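Local coordinates for importin subunit beta-1 (Saccharomyces cerevisiae, PDB 5OWU), which carries proteins into the nucleus as the importin beta subunit, associating with importin alpha, which recognises the classical nuclear localization signal of the cargo, at residues A[272-275]-A[281-284]; A[285-290]-A[327-332]. One frame throughout, in Å; residues are numbered along the deposited sequence.

Contact 1. Residues A[272-275]-A[281-284]; sequences IATM and KVAS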
# COMPACT_ATOMS: atom_id res chain seq x y z
N ILE A 272 16.28 21.92 -12.77
CA ILE A 272 16.13 21.86 -14.22
C ILE A 272 17.49 21.67 -14.88
O ILE A 272 17.63 20.91 -15.85
CB ILE A 272 15.43 23.12 -14.75
CG1 ILE A 272 13.95 23.07 -14.35
CG2 ILE A 272 15.58 23.23 -16.26
CD1 ILE A 272 13.13 24.26 -14.79
N ALA A 273 18.51 22.35 -14.37
CA ALA A 273 19.85 22.24 -14.94
C ALA A 273 20.36 20.81 -14.83
O ALA A 273 20.82 20.22 -15.82
CB ALA A 273 20.80 23.21 -14.24
N THR A 274 20.29 20.23 -13.63
CA THR A 274 20.85 18.89 -13.45
C THR A 274 19.99 17.79 -14.07
O THR A 274 20.49 16.66 -14.22
CB THR A 274 21.06 18.61 -11.96
OG1 THR A 274 19.93 19.04 -11.21
CG2 THR A 274 22.31 19.33 -11.47
N MET A 275 18.75 18.07 -14.47
CA MET A 275 17.99 17.04 -15.17
C MET A 275 18.63 16.64 -16.50
O MET A 275 18.26 15.60 -17.06
CB MET A 275 16.55 17.51 -15.44
CG MET A 275 15.62 16.36 -15.79
SD MET A 275 13.89 16.83 -15.77
CE MET A 275 13.63 17.16 -14.04
N LYS A 281 22.11 8.68 -12.47
CA LYS A 281 21.72 8.78 -11.06
C LYS A 281 21.37 10.23 -10.70
O LYS A 281 20.35 10.49 -10.04
CB LYS A 281 22.84 8.24 -10.18
CG LYS A 281 22.68 8.48 -8.66
CD LYS A 281 21.89 7.38 -7.99
CE LYS A 281 21.95 7.51 -6.47
NZ LYS A 281 23.33 7.27 -5.95
N VAL A 282 22.21 11.18 -11.11
CA VAL A 282 21.95 12.59 -10.84
C VAL A 282 20.61 13.00 -11.45
O VAL A 282 19.70 13.51 -10.76
CB VAL A 282 23.10 13.45 -11.38
CG1 VAL A 282 22.86 14.94 -11.09
CG2 VAL A 282 24.44 12.99 -10.80
N ALA A 283 20.48 12.78 -12.76
CA ALA A 283 19.24 13.10 -13.45
C ALA A 283 18.06 12.47 -12.72
O ALA A 283 17.03 13.13 -12.50
CB ALA A 283 19.30 12.62 -14.90
N SER A 284 18.20 11.20 -12.32
CA SER A 284 17.12 10.53 -11.59
C SER A 284 16.75 11.31 -10.34
O SER A 284 15.56 11.42 -10.01
CB SER A 284 17.54 9.11 -11.22
OG SER A 284 17.63 8.29 -12.37
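Thr274 and Val282 supply the side-chain part of this contact: CB of Thr274 and CG1 of Val282 meet at 4.2 Å, a loose van der Waals touch. Val282 turns CG1 anti to its backbone N (chi1 -179°), and that methyl is the branch that reaches Thr274. The threonine hydroxyl is engaged on its own helix instead. With chi1 at 44°, OG1 folds back between the backbone N and the carbonyl carbon and bonds to the carbonyl of Leu270, one turn earlier.

The remaining contacts set backbone carbonyls against the small Ala283. O of Thr274 comes to 3.9 Å from CA of Ala283, while O of Met275 lies 3.8 Å from CB of the same residue. No hydrogen bond crosses between the segments, so van der Waals contact alone joins them here. With only a methyl on Ala283, the backbones lie close, and the CA atoms of Met275 and Ala283 are 4.5 Å apart. CB of Met275 points away from 281-284. At the start of the second helix, OD1 of Asn279 accepts a hydrogen bond from N of Val282. The arrangement is the tight interhelical turn of an alpha-helical hairpin, here joining helices 260-274 and 280-306 of HEAT repeat 7.

Contact 2. Residues A[285-290]-A[327-332]; sequences MTVEFW and PNLLNL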
# COMPACT_ATOMS: atom_id res chain seq x y z
N MET A 285 17.74 11.84 -9.63
CA MET A 285 17.45 12.66 -8.45
C MET A 285 16.53 13.82 -8.80
O MET A 285 15.51 14.07 -8.12
CB MET A 285 18.74 13.22 -7.85
CG MET A 285 19.72 12.19 -7.34
SD MET A 285 21.20 13.01 -6.73
CE MET A 285 22.44 11.75 -7.06
N THR A 286 16.87 14.56 -9.86
CA THR A 286 16.03 15.71 -10.21
C THR A 286 14.62 15.25 -10.59
O THR A 286 13.62 15.88 -10.21
CB THR A 286 16.65 16.52 -11.34
OG1 THR A 286 16.55 15.81 -12.58
CG2 THR A 286 18.11 16.82 -11.05
N VAL A 287 14.54 14.14 -11.32
CA VAL A 287 13.24 13.62 -11.71
C VAL A 287 12.39 13.34 -10.48
O VAL A 287 11.23 13.76 -10.40
CB VAL A 287 13.41 12.36 -12.58
CG1 VAL A 287 12.06 11.70 -12.85
CG2 VAL A 287 14.08 12.71 -13.89
N GLU A 288 12.97 12.66 -9.48
CA GLU A 288 12.21 12.34 -8.28
C GLU A 288 11.73 13.61 -7.59
O GLU A 288 10.62 13.65 -7.05
CB GLU A 288 13.05 11.50 -7.32
CG GLU A 288 12.37 11.23 -5.97
CD GLU A 288 11.04 10.51 -6.12
OE1 GLU A 288 10.83 9.82 -7.15
OE2 GLU A 288 10.19 10.63 -5.21
N PHE A 289 12.56 14.66 -7.60
CA PHE A 289 12.11 15.93 -7.03
C PHE A 289 10.85 16.45 -7.73
O PHE A 289 9.88 16.87 -7.08
CB PHE A 289 13.24 16.96 -7.13
CG PHE A 289 12.91 18.26 -6.49
CD1 PHE A 289 12.75 18.33 -5.12
CD2 PHE A 289 12.76 19.41 -7.24
CE1 PHE A 289 12.45 19.52 -4.50
CE2 PHE A 289 12.46 20.62 -6.62
CZ PHE A 289 12.30 20.66 -5.25
N TRP A 290 10.85 16.44 -9.06
CA TRP A 290 9.68 16.99 -9.74
C TRP A 290 8.47 16.07 -9.62
O TRP A 290 7.33 16.56 -9.55
CB TRP A 290 10.03 17.31 -11.20
CG TRP A 290 10.74 18.62 -11.26
CD1 TRP A 290 12.08 18.83 -11.32
CD2 TRP A 290 10.13 19.92 -11.23
NE1 TRP A 290 12.35 20.18 -11.33
CE2 TRP A 290 11.16 20.87 -11.27
CE3 TRP A 290 8.80 20.36 -11.16
CZ2 TRP A 290 10.92 22.23 -11.26
CZ3 TRP A 290 8.56 21.72 -11.15
CH2 TRP A 290 9.62 22.64 -11.20
N PRO A 327 10.77 19.16 -21.67
CA PRO A 327 11.75 18.74 -22.70
C PRO A 327 12.90 17.92 -22.14
O PRO A 327 13.36 16.97 -22.79
CB PRO A 327 12.22 20.08 -23.28
CG PRO A 327 11.07 21.01 -23.07
CD PRO A 327 10.45 20.60 -21.76
N ASN A 328 13.36 18.24 -20.93
CA ASN A 328 14.44 17.46 -20.33
C ASN A 328 13.98 16.05 -19.95
O ASN A 328 14.72 15.07 -20.15
CB ASN A 328 14.99 18.21 -19.12
CG ASN A 328 15.63 19.54 -19.51
OD1 ASN A 328 16.05 19.73 -20.65
ND2 ASN A 328 15.70 20.46 -18.56
N LEU A 329 12.77 15.92 -19.39
CA LEU A 329 12.21 14.58 -19.12
C LEU A 329 12.16 13.76 -20.40
O LEU A 329 12.67 12.62 -20.46
CB LEU A 329 10.81 14.71 -18.54
CG LEU A 329 10.58 15.14 -17.10
CD1 LEU A 329 9.08 15.28 -16.84
CD2 LEU A 329 11.19 14.15 -16.13
N LEU A 330 11.53 14.32 -21.43
CA LEU A 330 11.43 13.64 -22.71
C LEU A 330 12.80 13.16 -23.17
O LEU A 330 12.96 12.00 -23.58
CB LEU A 330 10.79 14.57 -23.75
CG LEU A 330 9.32 14.88 -23.45
CD1 LEU A 330 8.81 16.06 -24.28
CD2 LEU A 330 8.46 13.65 -23.69
N ASN A 331 13.81 14.02 -23.06
CA ASN A 331 15.16 13.61 -23.43
C ASN A 331 15.63 12.43 -22.59
O ASN A 331 16.38 11.57 -23.08
CB ASN A 331 16.13 14.78 -23.29
CG ASN A 331 17.57 14.38 -23.59
OD1 ASN A 331 17.92 14.10 -24.73
ND2 ASN A 331 18.40 14.34 -22.55
N LEU A 332 15.22 12.36 -21.32
CA LEU A 332 15.63 11.23 -20.50
C LEU A 332 14.99 9.93 -20.96
O LEU A 332 15.51 8.85 -20.64
CB LEU A 332 15.28 11.48 -19.03
CG LEU A 332 16.06 12.59 -18.33
CD1 LEU A 332 15.50 12.80 -16.92
CD2 LEU A 332 17.55 12.28 -18.28
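Val287 meets Leu329 and Leu332, and these three buried side chains make up the contact between 285-290 and 327-332. Just before it in the sequence, Thr286 has its OG1 hydrogen-bonded to the carbonyl of Ala283 within the same helix. Val287 then places its two methyls differently. CG2, anti to the carbonyl carbon, reaches both leucines: it lies 3.9 Å from CD2 of Leu329 and 3.3 Å from CD1 of Leu332, the latter tighter than a usual van der Waals contact. CG1 adds a looser touch, 4.2 Å from CD2 of Leu329.

Val287 and Leu332 run past one another in opposite senses, whereas Leu329 comes at an oblique angle and brings only the end of its side chain close. Because Leu329 and Leu332 are three residues apart, they present neighbouring methyls from one side of their helix. This is part of the apolar interface between successive HEAT repeats, 7 and 8, of the importin beta solenoid. Cys354 of helix 347-362 touches both Val287 and Leu329, adding the second helix of repeat 8 to the packing.

Farther along, Trp290 packs against its neighbour Phe289: one face of its indole is covered toward the rim by CD2 of Phe289, 4.1 Å above the plane. Its NE1 is hydrogen-bonded to OG1 of Thr271, which ties the indole to helix 260-274.

How the contacts relate
From the N terminus, the chain runs along helix 260-274, turns, and enters helix 280-306; contact 1 closes that short loop within HEAT repeat 7. Contact 2 begins immediately afterwards on the same helix and closes a longer, mostly helical excursion to helix 317-332 in repeat 8. The two loops therefore follow in series, neither enclosing nor crossing the other. Their centres are nonetheless only about 6 Å apart, and they share a packed junction: CE of Met275 lies 3.5 Å from CD1 of Trp290, while Met275 also touches Leu332. Together the contacts tie the hairpin of one repeat to the first helix of the next.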